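PDB 6LZI: DNA mismatch repair protein MutL, which acts in DNA mismatch repair and, through its N-terminal GHKL-type (Bergerat-fold) ATPase domain, binds and probably hydrolyses ATP. Local coordinates for residues 102-107 / 113-118; 56-61 / 108-113; 21-26 / 135-140. One frame throughout, in Å; residues are numbered along the deposited sequence.

Contact 1. Residues 102-107 / 113-118; sequences KLRSRF and GKEIEV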
loop_
_atom_site.group_PDB
_atom_site.type_symbol
_atom_site.label_atom_id
_atom_site.label_comp_id
_atom_site.label_asym_id
_atom_site.label_seq_id
_atom_site.Cartn_x
_atom_site.Cartn_y
_atom_site.Cartn_z
ATOM N N LYS A 102 6.819 -16.328 -7.417
ATOM C CA LYS A 102 6.171 -16.494 -8.706
ATOM C C LYS A 102 5.597 -15.164 -9.178
ATOM O O LYS A 102 5.039 -14.417 -8.399
ATOM C CB LYS A 102 5.029 -17.534 -8.650
ATOM C CG LYS A 102 5.480 -18.969 -8.565
ATOM C CD LYS A 102 4.324 -19.923 -8.725
ATOM C CE LYS A 102 4.759 -21.354 -8.350
ATOM N NZ LYS A 102 3.546 -22.109 -7.903
ATOM N N LEU A 103 5.682 -14.888 -10.452
ATOM C CA LEU A 103 4.929 -13.748 -10.979
ATOM C C LEU A 103 4.160 -14.225 -12.194
ATOM O O LEU A 103 4.746 -14.803 -13.089
ATOM C CB LEU A 103 5.845 -12.618 -11.398
ATOM C CG LEU A 103 5.264 -11.352 -12.114
ATOM C CD1 LEU A 103 6.058 -10.034 -11.750
ATOM C CD2 LEU A 103 5.262 -11.461 -13.586
ATOM N N ARG A 104 2.854 -14.023 -12.214
ATOM C CA ARG A 104 2.090 -14.311 -13.413
ATOM C C ARG A 104 1.445 -13.014 -13.897
ATOM O O ARG A 104 1.038 -12.182 -13.090
ATOM C CB ARG A 104 1.027 -15.423 -13.165
ATOM C CG ARG A 104 -0.106 -15.076 -12.164
ATOM C CD ARG A 104 -1.022 -16.331 -12.040
ATOM N NE ARG A 104 -0.243 -17.402 -11.389
ATOM C CZ ARG A 104 -0.104 -17.490 -10.063
ATOM N NH1 ARG A 104 -0.658 -16.571 -9.269
ATOM N NH2 ARG A 104 0.621 -18.482 -9.501
ATOM N N SER A 105 1.381 -12.833 -15.210
ATOM C CA SER A 105 0.821 -11.587 -15.780
ATOM C C SER A 105 0.243 -11.827 -17.173
ATOM O O SER A 105 0.806 -12.557 -18.003
ATOM C CB SER A 105 1.877 -10.465 -15.867
ATOM O OG SER A 105 1.284 -9.236 -16.209
ATOM N N ARG A 106 -0.905 -11.207 -17.415
ATOM C CA ARG A 106 -1.565 -11.233 -18.686
ATOM C C ARG A 106 -1.667 -9.778 -19.153
ATOM O O ARG A 106 -2.256 -8.934 -18.461
ATOM C CB ARG A 106 -2.941 -11.839 -18.566
ATOM C CG ARG A 106 -3.637 -11.893 -19.952
ATOM C CD ARG A 106 -5.040 -12.546 -19.803
ATOM N NE ARG A 106 -5.910 -12.196 -20.917
ATOM C CZ ARG A 106 -7.204 -12.516 -20.942
ATOM N NH1 ARG A 106 -7.710 -13.236 -19.936
ATOM N NH2 ARG A 106 -7.994 -12.093 -21.930
ATOM N N PHE A 107 -1.051 -9.509 -20.282
ATOM C CA PHE A 107 -1.020 -8.160 -20.837
ATOM C C PHE A 107 -2.393 -7.833 -21.404
ATOM O O PHE A 107 -3.068 -8.696 -21.976
ATOM C CB PHE A 107 0.053 -8.147 -21.934
ATOM C CG PHE A 107 0.479 -6.784 -22.408
ATOM C CD1 PHE A 107 0.990 -5.849 -21.515
ATOM C CD2 PHE A 107 0.549 -6.539 -23.744
ATOM C CE1 PHE A 107 1.429 -4.614 -21.969
ATOM C CE2 PHE A 107 1.014 -5.272 -24.240
ATOM C CZ PHE A 107 1.469 -4.338 -23.330
ATOM N N GLY A 113 -1.951 -15.431 -20.135
ATOM C CA GLY A 113 -0.904 -14.927 -19.292
ATOM C C GLY A 113 0.333 -15.804 -19.367
ATOM O O GLY A 113 0.343 -16.884 -19.961
ATOM N N LYS A 114 1.395 -15.309 -18.723
ATOM C CA LYS A 114 2.644 -16.024 -18.592
ATOM C C LYS A 114 3.116 -15.949 -17.143
ATOM O O LYS A 114 2.997 -14.907 -16.469
ATOM C CB LYS A 114 3.693 -15.439 -19.592
ATOM C CG LYS A 114 5.127 -15.913 -19.347
ATOM C CD LYS A 114 6.079 -15.561 -20.453
ATOM C CE LYS A 114 5.463 -15.757 -21.825
ATOM N NZ LYS A 114 5.053 -17.146 -22.260
ATOM N N GLU A 115 3.751 -17.006 -16.689
ATOM C CA GLU A 115 4.159 -17.097 -15.289
ATOM C C GLU A 115 5.646 -17.430 -15.217
ATOM O O GLU A 115 6.117 -18.290 -15.944
ATOM C CB GLU A 115 3.335 -18.174 -14.591
ATOM C CG GLU A 115 3.893 -18.431 -13.203
ATOM C CD GLU A 115 3.111 -19.425 -12.452
ATOM O OE1 GLU A 115 1.925 -19.196 -12.263
ATOM O OE2 GLU A 115 3.684 -20.457 -12.068
ATOM N N ILE A 116 6.389 -16.717 -14.384
ATOM C CA ILE A 116 7.807 -17.014 -14.191
ATOM C C ILE A 116 8.002 -17.398 -12.740
ATOM O O ILE A 116 7.341 -16.871 -11.834
ATOM C CB ILE A 116 8.696 -15.811 -14.573
ATOM C CG1 ILE A 116 10.172 -16.162 -14.430
ATOM C CG2 ILE A 116 8.389 -14.579 -13.724
ATOM C CD1 ILE A 116 11.085 -15.416 -15.395
ATOM N N GLU A 117 8.848 -18.377 -12.509
ATOM C CA GLU A 117 9.073 -18.871 -11.169
ATOM C C GLU A 117 10.566 -18.774 -10.849
ATOM O O GLU A 117 11.422 -19.054 -11.695
ATOM C CB GLU A 117 8.567 -20.319 -10.990
ATOM C CG GLU A 117 8.816 -20.823 -9.580
ATOM C CD GLU A 117 8.212 -22.207 -9.314
ATOM O OE1 GLU A 117 7.930 -22.906 -10.290
ATOM O OE2 GLU A 117 8.020 -22.582 -8.140
ATOM N N VAL A 118 10.869 -18.277 -9.657
ATOM C CA VAL A 118 12.258 -17.983 -9.302
ATOM C C VAL A 118 12.446 -18.447 -7.874
ATOM O O VAL A 118 11.551 -18.288 -7.041
ATOM C CB VAL A 118 12.594 -16.480 -9.444
ATOM C CG1 VAL A 118 13.939 -16.149 -8.835
ATOM C CG2 VAL A 118 12.532 -16.048 -10.914
HETATM O O HOH W 1 2.124 -22.231 -10.214
#
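Arg-104 lies alongside Glu-115, both side chains running the same way from a non-hydrogen-bonded pair of the antiparallel hairpin. Its guanidinium approaches side-on and spends two nitrogens on one oxygen: NE of Arg-104 is 2.9 Å from OE1 of Glu-115, and NH2 of Arg-104 is 3.1 Å from the same OE1. NE comes nearly along the C-O axis and NH2 from well above the carboxylate plane, both on the same face; the two flat groups are turned 67° apart. The grip depends on the bend at chi3 of Arg-104 (67°), which turns the NE/NH2 edge of the guanidinium toward OE1 of Glu-115. Lys-102 crosses the same glutamate obliquely, its NZ 2.7 Å from a water whose further bond to OE2 of Glu-115 is doubtful. The lysine also runs beside Glu-117, pointing the same way, with CE of Lys-102 3.5 Å from OE2 of Glu-117. Leu-103 and Ile-116 form a hydrogen-bonded pair on the opposite face, where CB of Leu-103 touches CG2 of Ile-116 at 4.0 Å; four backbone bonds lace the hairpin. Arg-127 of strand 122-129 also pairs with Glu-115 and Glu-117, while NH1 of Arg-104 reaches Glu-136 and Glu-138 on neighbouring strand 134-140. The Leu-103 and Ile-116 face is covered by Val-61 of helix 58-61, with Leu-92 of helix 91-96 also against Leu-103.

Contact 2. Residues 56-61 / 108-113; sequences IHPEDV and FQEKEG. With ADP (adenosine-5'-diphosphate), chain H.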
loop_
_atom_site.group_PDB
_atom_site.type_symbol
_atom_site.label_atom_id
_atom_site.label_comp_id
_atom_site.label_asym_id
_atom_site.label_seq_id
_atom_site.Cartn_x
_atom_site.Cartn_y
_atom_site.Cartn_z
ATOM N N ILE A 56 1.825 -7.224 -18.141
ATOM C CA ILE A 56 3.187 -7.221 -18.661
ATOM C C ILE A 56 3.177 -8.113 -19.885
ATOM O O ILE A 56 2.590 -9.209 -19.844
ATOM C CB ILE A 56 4.214 -7.714 -17.614
ATOM C CG1 ILE A 56 4.088 -6.877 -16.326
ATOM C CG2 ILE A 56 5.647 -7.634 -18.145
ATOM C CD1 ILE A 56 4.512 -7.616 -15.083
ATOM N N HIS A 57 3.738 -7.609 -20.993
ATOM C CA HIS A 57 3.758 -8.390 -22.214
ATOM C C HIS A 57 4.557 -9.651 -21.943
ATOM O O HIS A 57 5.536 -9.591 -21.181
ATOM C CB HIS A 57 4.400 -7.634 -23.379
ATOM C CG HIS A 57 4.226 -8.333 -24.689
ATOM N ND1 HIS A 57 5.022 -9.388 -25.080
ATOM C CD2 HIS A 57 3.307 -8.171 -25.671
ATOM C CE1 HIS A 57 4.616 -9.830 -26.254
ATOM N NE2 HIS A 57 3.572 -9.114 -26.633
ATOM N N PRO A 58 4.158 -10.802 -22.497
ATOM C CA PRO A 58 4.970 -12.022 -22.306
ATOM C C PRO A 58 6.455 -11.843 -22.605
ATOM O O PRO A 58 7.291 -12.446 -21.917
ATOM C CB PRO A 58 4.341 -13.019 -23.299
ATOM C CG PRO A 58 2.940 -12.576 -23.450
ATOM C CD PRO A 58 2.984 -11.064 -23.355
ATOM N N GLU A 59 6.804 -11.065 -23.638
ATOM C CA GLU A 59 8.215 -10.860 -23.965
ATOM C C GLU A 59 8.974 -10.116 -22.870
ATOM O O GLU A 59 10.210 -10.184 -22.838
ATOM C CB GLU A 59 8.352 -10.122 -25.304
ATOM C CG GLU A 59 7.698 -10.872 -26.451
ATOM C CD GLU A 59 8.205 -10.439 -27.808
ATOM O OE1 GLU A 59 9.373 -10.760 -28.104
ATOM O OE2 GLU A 59 7.447 -9.793 -28.576
ATOM N N ASP A 60 8.273 -9.446 -21.946
ATOM C CA ASP A 60 8.924 -8.688 -20.897
ATOM C C ASP A 60 8.853 -9.385 -19.539
ATOM O O ASP A 60 9.531 -8.950 -18.595
ATOM C CB ASP A 60 8.308 -7.271 -20.780
ATOM C CG ASP A 60 8.455 -6.428 -22.066
ATOM O OD1 ASP A 60 9.530 -6.478 -22.707
ATOM O OD2 ASP A 60 7.500 -5.709 -22.451
ATOM N N VAL A 61 8.053 -10.451 -19.410
ATOM C CA VAL A 61 7.909 -11.104 -18.109
ATOM C C VAL A 61 9.276 -11.535 -17.570
ATOM O O VAL A 61 9.615 -11.262 -16.403
ATOM C CB VAL A 61 6.921 -12.284 -18.204
ATOM C CG1 VAL A 61 6.923 -13.104 -16.922
ATOM C CG2 VAL A 61 5.530 -11.764 -18.475
ATOM N N PHE A 108 -2.784 -6.563 -21.330
ATOM C CA PHE A 108 -4.106 -6.196 -21.824
ATOM C C PHE A 108 -4.318 -6.605 -23.293
ATOM O O PHE A 108 -5.460 -6.876 -23.705
ATOM C CB PHE A 108 -4.342 -4.680 -21.600
ATOM C CG PHE A 108 -3.574 -3.798 -22.550
ATOM C CD1 PHE A 108 -2.283 -3.388 -22.217
ATOM C CD2 PHE A 108 -4.167 -3.319 -23.710
ATOM C CE1 PHE A 108 -1.561 -2.550 -23.099
ATOM C CE2 PHE A 108 -3.468 -2.494 -24.605
ATOM C CZ PHE A 108 -2.163 -2.112 -24.294
ATOM N N GLN A 109 -3.258 -6.761 -24.080
ATOM C CA GLN A 109 -3.444 -7.100 -25.487
ATOM C C GLN A 109 -3.471 -8.607 -25.754
ATOM O O GLN A 109 -3.693 -9.016 -26.895
ATOM C CB GLN A 109 -2.333 -6.466 -26.341
ATOM C CG GLN A 109 -2.029 -5.027 -26.016
ATOM C CD GLN A 109 -1.532 -4.234 -27.222
ATOM O OE1 GLN A 109 -0.352 -4.304 -27.592
ATOM N NE2 GLN A 109 -2.439 -3.464 -27.839
ATOM N N GLU A 110 -3.256 -9.438 -24.738
ATOM C CA GLU A 110 -3.030 -10.863 -24.924
ATOM C C GLU A 110 -4.185 -11.675 -24.361
ATOM O O GLU A 110 -4.837 -11.263 -23.402
ATOM C CB GLU A 110 -1.733 -11.284 -24.242
ATOM C CG GLU A 110 -0.516 -10.666 -24.857
ATOM C CD GLU A 110 -0.200 -11.245 -26.220
ATOM O OE1 GLU A 110 0.870 -10.904 -26.767
ATOM O OE2 GLU A 110 -1.001 -12.053 -26.745
ATOM N N LYS A 111 -4.428 -12.843 -24.964
ATOM C CA LYS A 111 -5.495 -13.704 -24.451
ATOM C C LYS A 111 -5.033 -14.537 -23.263
ATOM O O LYS A 111 -5.848 -14.872 -22.385
ATOM C CB LYS A 111 -6.001 -14.644 -25.563
ATOM C CG LYS A 111 -6.595 -13.938 -26.774
ATOM C CD LYS A 111 -7.180 -14.952 -27.747
ATOM C CE LYS A 111 -7.606 -14.314 -29.074
ATOM N NZ LYS A 111 -8.577 -13.218 -28.841
ATOM N N GLU A 112 -3.731 -14.824 -23.196
ATOM C CA GLU A 112 -3.134 -15.712 -22.200
ATOM C C GLU A 112 -2.140 -14.948 -21.357
ATOM O O GLU A 112 -1.510 -13.986 -21.823
ATOM C CB GLU A 112 -2.326 -16.875 -22.814
ATOM C CG GLU A 112 -2.955 -17.676 -23.846
ATOM C CD GLU A 112 -2.214 -19.008 -23.987
ATOM O OE1 GLU A 112 -2.879 -20.006 -24.309
ATOM O OE2 GLU A 112 -0.980 -19.066 -23.754
ATOM N N GLY A 113 -1.951 -15.431 -20.135
ATOM C CA GLY A 113 -0.904 -14.927 -19.292
ATOM C C GLY A 113 0.333 -15.804 -19.367
ATOM O O GLY A 113 0.343 -16.884 -19.961
HETATM P PB ADP H . 10.349 -0.364 -11.047
HETATM O O1B ADP H . 8.915 -0.488 -10.655
HETATM O O2B ADP H . 10.518 -0.072 -12.561
HETATM O O3B ADP H . 11.078 0.670 -10.218
HETATM P PA ADP H . 10.264 -3.137 -10.326
HETATM O O1A ADP H . 11.330 -4.174 -10.124
HETATM O O2A ADP H . 9.378 -2.902 -9.151
HETATM O O3A ADP H . 11.071 -1.764 -10.787
HETATM O "O5'" ADP H . 9.247 -3.603 -11.492
HETATM C "C5'" ADP H . 9.943 -3.706 -12.736
HETATM C "C4'" ADP H . 8.986 -3.487 -13.903
HETATM O "O4'" ADP H . 8.075 -4.556 -13.956
HETATM C "C3'" ADP H . 8.135 -2.234 -13.861
HETATM O "O3'" ADP H . 8.837 -1.148 -14.526
HETATM C "C2'" ADP H . 6.928 -2.632 -14.689
HETATM O "O2'" ADP H . 7.371 -2.444 -16.073
HETATM C "C1'" ADP H . 6.826 -4.118 -14.451
HETATM N N9 ADP H . 5.846 -4.458 -13.427
HETATM C C8 ADP H . 6.079 -4.877 -12.153
HETATM N N7 ADP H . 4.913 -5.126 -11.500
HETATM C C5 ADP H . 3.940 -4.823 -12.397
HETATM C C6 ADP H . 2.477 -4.867 -12.324
HETATM N N6 ADP H . 1.864 -5.238 -11.167
HETATM N N1 ADP H . 1.786 -4.495 -13.438
HETATM C C2 ADP H . 2.472 -4.085 -14.583
HETATM N N3 ADP H . 3.796 -4.047 -14.723
HETATM C C4 ADP H . 4.541 -4.426 -13.649
#
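ND1 of His-57 accepts the backbone N-H of Glu-59, N to ND1 2.8 Å, in a nearly straight bond (165° at the hydrogen) that lies in the ring plane. This is an N-cap: the imidazole closes the start of the short, weakly bonded helix 58-61, and O of His-57 adds a backbone bond from N of Asp-60 at 2.8 Å. With CG anti to the backbone N, the ring folds back over the helix start, and CD of Pro-58 lies 3.1 Å above one face, displaced toward the rim. The bond fixes ND1 as an acceptor, and NE2, across the ring from it, comes near Glu-110 of the hairpin loop. There NE2 of His-57 is 3.2 Å from OE1 of Glu-110, but the angle is too poor for a hydrogen bond; the ring and carboxylate planes stand 66° apart. Glu-110 is bent at chi2, and its CG packs against CD of Pro-58 at 3.8 Å, the two side chains crossing at a slant. An alanine in place of His-57 would probably leave the amide of Glu-59 without its capping acceptor and remove the ring that lies against CD of Pro-58 and beside the carboxylate of Glu-110. On the inner side of the segment, CG1 of Ile-56 rests 3.3 Å from N3 of ADP, linking this surface contact to the nucleotide pocket. The Phe-107 ring, just beyond strand 100-106, meets that of His-57 at about 70°, while helix 58-61 leans on Lys-114 and Ile-116 of strand 113-119.

Contact 3. Residues 21-26 / 135-140; sequences KELVEN and TEVEVR. With MG (magnesium ion), chain B; ADP (adenosine-5'-diphosphate), chain H.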
loop_
_atom_site.group_PDB
_atom_site.type_symbol
_atom_site.label_atom_id
_atom_site.label_comp_id
_atom_site.label_asym_id
_atom_site.label_seq_id
_atom_site.Cartn_x
_atom_site.Cartn_y
_atom_site.Cartn_z
ATOM N N LYS A 21 4.854 -3.329 -0.005
ATOM C CA LYS A 21 4.939 -1.950 -0.473
ATOM C C LYS A 21 5.341 -1.933 -1.945
ATOM O O LYS A 21 4.728 -1.231 -2.802
ATOM C CB LYS A 21 5.977 -1.193 0.374
ATOM C CG LYS A 21 6.189 0.249 -0.077
ATOM C CD LYS A 21 7.373 0.352 -1.038
ATOM C CE LYS A 21 7.829 1.767 -1.193
ATOM N NZ LYS A 21 8.847 1.798 -2.274
ATOM N N GLU A 22 6.416 -2.659 -2.250
ATOM C CA GLU A 22 6.932 -2.660 -3.615
ATOM C C GLU A 22 5.922 -3.240 -4.538
ATOM O O GLU A 22 5.724 -2.696 -5.626
ATOM C CB GLU A 22 8.232 -3.411 -3.747
ATOM C CG GLU A 22 9.312 -2.829 -2.855
ATOM C CD GLU A 22 9.775 -1.449 -3.312
ATOM O OE1 GLU A 22 10.325 -0.665 -2.491
ATOM O OE2 GLU A 22 9.557 -1.102 -4.478
ATOM N N LEU A 23 5.218 -4.315 -4.108
ATOM C CA LEU A 23 4.247 -4.873 -5.058
ATOM C C LEU A 23 3.067 -3.924 -5.291
ATOM O O LEU A 23 2.640 -3.737 -6.429
ATOM C CB LEU A 23 3.750 -6.261 -4.590
ATOM C CG LEU A 23 4.974 -7.189 -4.553
ATOM C CD1 LEU A 23 4.448 -8.577 -3.966
ATOM C CD2 LEU A 23 5.762 -7.399 -5.799
ATOM N N VAL A 24 2.509 -3.326 -4.226
ATOM C CA VAL A 24 1.325 -2.498 -4.425
ATOM C C VAL A 24 1.733 -1.247 -5.183
ATOM O O VAL A 24 0.999 -0.748 -6.031
ATOM C CB VAL A 24 0.732 -2.164 -3.043
ATOM C CG1 VAL A 24 -0.272 -1.068 -3.135
ATOM C CG2 VAL A 24 0.127 -3.479 -2.365
ATOM N N GLU A 25 2.941 -0.754 -4.929
ATOM C CA GLU A 25 3.413 0.371 -5.744
ATOM C C GLU A 25 3.404 0.009 -7.225
ATOM O O GLU A 25 2.958 0.826 -8.053
ATOM C CB GLU A 25 4.812 0.832 -5.284
ATOM C CG GLU A 25 5.421 1.930 -6.164
ATOM C CD GLU A 25 6.747 2.443 -5.606
ATOM O OE1 GLU A 25 7.830 2.380 -6.279
ATOM O OE2 GLU A 25 6.691 2.970 -4.487
ATOM N N ASN A 26 3.814 -1.237 -7.567
ATOM C CA ASN A 26 3.875 -1.667 -8.953
ATOM C C ASN A 26 2.471 -1.785 -9.522
ATOM O O ASN A 26 2.220 -1.391 -10.675
ATOM C CB ASN A 26 4.615 -3.007 -9.047
ATOM C CG ASN A 26 6.107 -2.822 -8.941
ATOM O OD1 ASN A 26 6.580 -1.698 -9.096
ATOM N ND2 ASN A 26 6.850 -3.862 -8.719
ATOM N N THR A 135 -1.904 -8.697 -13.106
ATOM C CA THR A 135 -0.657 -9.275 -12.581
ATOM C C THR A 135 -0.875 -9.812 -11.187
ATOM O O THR A 135 -1.605 -9.216 -10.398
ATOM C CB THR A 135 0.453 -8.181 -12.543
ATOM O OG1 THR A 135 0.654 -7.678 -13.867
ATOM C CG2 THR A 135 1.765 -8.713 -12.028
ATOM N N GLU A 136 -0.291 -10.973 -10.898
ATOM C CA GLU A 136 -0.359 -11.573 -9.579
ATOM C C GLU A 136 1.059 -11.992 -9.205
ATOM O O GLU A 136 1.717 -12.680 -9.983
ATOM C CB GLU A 136 -1.319 -12.783 -9.604
ATOM C CG GLU A 136 -1.447 -13.359 -8.209
ATOM C CD GLU A 136 -2.726 -14.179 -8.142
ATOM O OE1 GLU A 136 -3.538 -13.883 -7.261
ATOM O OE2 GLU A 136 -2.916 -14.929 -9.115
ATOM N N VAL A 137 1.541 -11.574 -8.027
ATOM C CA VAL A 137 2.877 -11.922 -7.559
ATOM C C VAL A 137 2.704 -12.669 -6.242
ATOM O O VAL A 137 1.915 -12.246 -5.368
ATOM C CB VAL A 137 3.719 -10.630 -7.385
ATOM C CG1 VAL A 137 5.167 -10.998 -6.963
ATOM C CG2 VAL A 137 3.726 -9.911 -8.706
ATOM N N GLU A 138 3.392 -13.814 -6.111
ATOM C CA GLU A 138 3.361 -14.619 -4.885
ATOM C C GLU A 138 4.787 -14.706 -4.398
ATOM O O GLU A 138 5.655 -15.168 -5.131
ATOM C CB GLU A 138 2.818 -16.028 -5.155
ATOM C CG GLU A 138 1.409 -15.862 -5.639
ATOM C CD GLU A 138 0.693 -17.160 -5.843
ATOM O OE1 GLU A 138 1.264 -18.193 -5.460
ATOM O OE2 GLU A 138 -0.428 -17.117 -6.390
ATOM N N VAL A 139 5.011 -14.256 -3.166
ATOM C CA VAL A 139 6.323 -14.301 -2.516
ATOM C C VAL A 139 6.228 -15.232 -1.301
ATOM O O VAL A 139 5.454 -14.968 -0.364
ATOM C CB VAL A 139 6.728 -12.875 -2.103
ATOM C CG1 VAL A 139 8.047 -12.880 -1.408
ATOM C CG2 VAL A 139 6.729 -12.048 -3.419
ATOM N N ARG A 140 6.892 -16.385 -1.389
ATOM C CA ARG A 140 6.799 -17.391 -0.342
ATOM C C ARG A 140 8.115 -17.533 0.386
ATOM O O ARG A 140 9.164 -17.427 -0.241
ATOM C CB ARG A 140 6.411 -18.764 -0.913
ATOM C CG ARG A 140 4.913 -18.823 -1.309
ATOM C CD ARG A 140 4.508 -20.247 -1.738
ATOM N NE ARG A 140 3.046 -20.254 -1.820
ATOM C CZ ARG A 140 2.226 -20.410 -0.768
ATOM N NH1 ARG A 140 2.703 -20.595 0.469
ATOM N NH2 ARG A 140 0.920 -20.359 -0.945
HETATM MG MG MG B . 8.451 -1.011 -8.712
HETATM P PB ADP H . 10.349 -0.364 -11.047
HETATM O O1B ADP H . 8.915 -0.488 -10.655
HETATM O O2B ADP H . 10.518 -0.072 -12.561
HETATM O O3B ADP H . 11.078 0.670 -10.218
HETATM P PA ADP H . 10.264 -3.137 -10.326
HETATM O O1A ADP H . 11.330 -4.174 -10.124
HETATM O O2A ADP H . 9.378 -2.902 -9.151
HETATM O O3A ADP H . 11.071 -1.764 -10.787
HETATM O "O5'" ADP H . 9.247 -3.603 -11.492
HETATM C "C5'" ADP H . 9.943 -3.706 -12.736
HETATM C "C4'" ADP H . 8.986 -3.487 -13.903
HETATM O "O4'" ADP H . 8.075 -4.556 -13.956
HETATM C "C3'" ADP H . 8.135 -2.234 -13.861
HETATM O "O3'" ADP H . 8.837 -1.148 -14.526
HETATM C "C2'" ADP H . 6.928 -2.632 -14.689
HETATM O "O2'" ADP H . 7.371 -2.444 -16.073
HETATM C "C1'" ADP H . 6.826 -4.118 -14.451
HETATM N N9 ADP H . 5.846 -4.458 -13.427
HETATM C C8 ADP H . 6.079 -4.877 -12.153
HETATM N N7 ADP H . 4.913 -5.126 -11.500
HETATM C C5 ADP H . 3.940 -4.823 -12.397
HETATM C C6 ADP H . 2.477 -4.867 -12.324
HETATM N N6 ADP H . 1.864 -5.238 -11.167
HETATM N N1 ADP H . 1.786 -4.495 -13.438
HETATM C C2 ADP H . 2.472 -4.085 -14.583
HETATM N N3 ADP H . 3.796 -4.047 -14.723
HETATM C C4 ADP H . 4.541 -4.426 -13.649
HETATM O O HOH W 2 8.080 -1.790 -6.671
HETATM O O HOH W 3 7.613 0.830 -8.426
HETATM O O HOH W 4 10.404 -0.316 -8.000
#
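A small, buried apolar contact joins helix 16-29 to strand 134-140 in the core of the ATPase domain, with Leu-23 as the helix's contribution. Its two methyls straddle one branch of Val-137: CD2 of Leu-23 is 3.8 Å from CG1 of Val-137, and CD1 of Leu-23 is 3.9 Å from that same CG1. CD1 of Leu-23 also reaches CG2 of Val-139 at 4.2 Å, two residues further along the strand, on the same face. CG1 of Val-137 stands anti to its backbone N (chi1 -177°), which aims this branch at the helix. This is the helix-on-sheet layer of the Bergerat fold, in which ADP and its magnesium lie beside the helix. Asn-26, one turn after Leu-23, binds the magnesium through OD1 at 2.0 Å, and its ND2 donates to O2A of ADP at 2.7 Å. The metal is completed by O1B and O2A of ADP and three waters, two of which are held by Glu-22 and Glu-25; Lys-21 bridges both carboxylates, its bond to Glu-25 being weak. At the other end of the strand segment, CB of Thr-135 lies 3.5 Å from N6 of ADP. Leu-92 of helix 91-96 and Val-49 of strand 46-51 also pack on Leu-23.

Contacts 2 and 3 touch ADP, and contact 1 lies close by, with the side chain of Leu-103 about 5 Å from it. Contact 1 and contact 3 have centres about 12 Å apart and share a sheet, since strands 100-106 and 134-140 are neighbours; N of Lys-102 lies 2.8 Å from O of Glu-138 across that seam, a probable hydrogen bond. Contact 2 adjoins the turn end of the hairpin of contact 1, centres about 9 Å apart, and the two share Gly-113. Contacts 2 and 3 lie about 17 Å apart between centres, yet they meet beside the adenine, where CD1 of Ile-56 comes within 4.0 Å of OG1 of Thr-135.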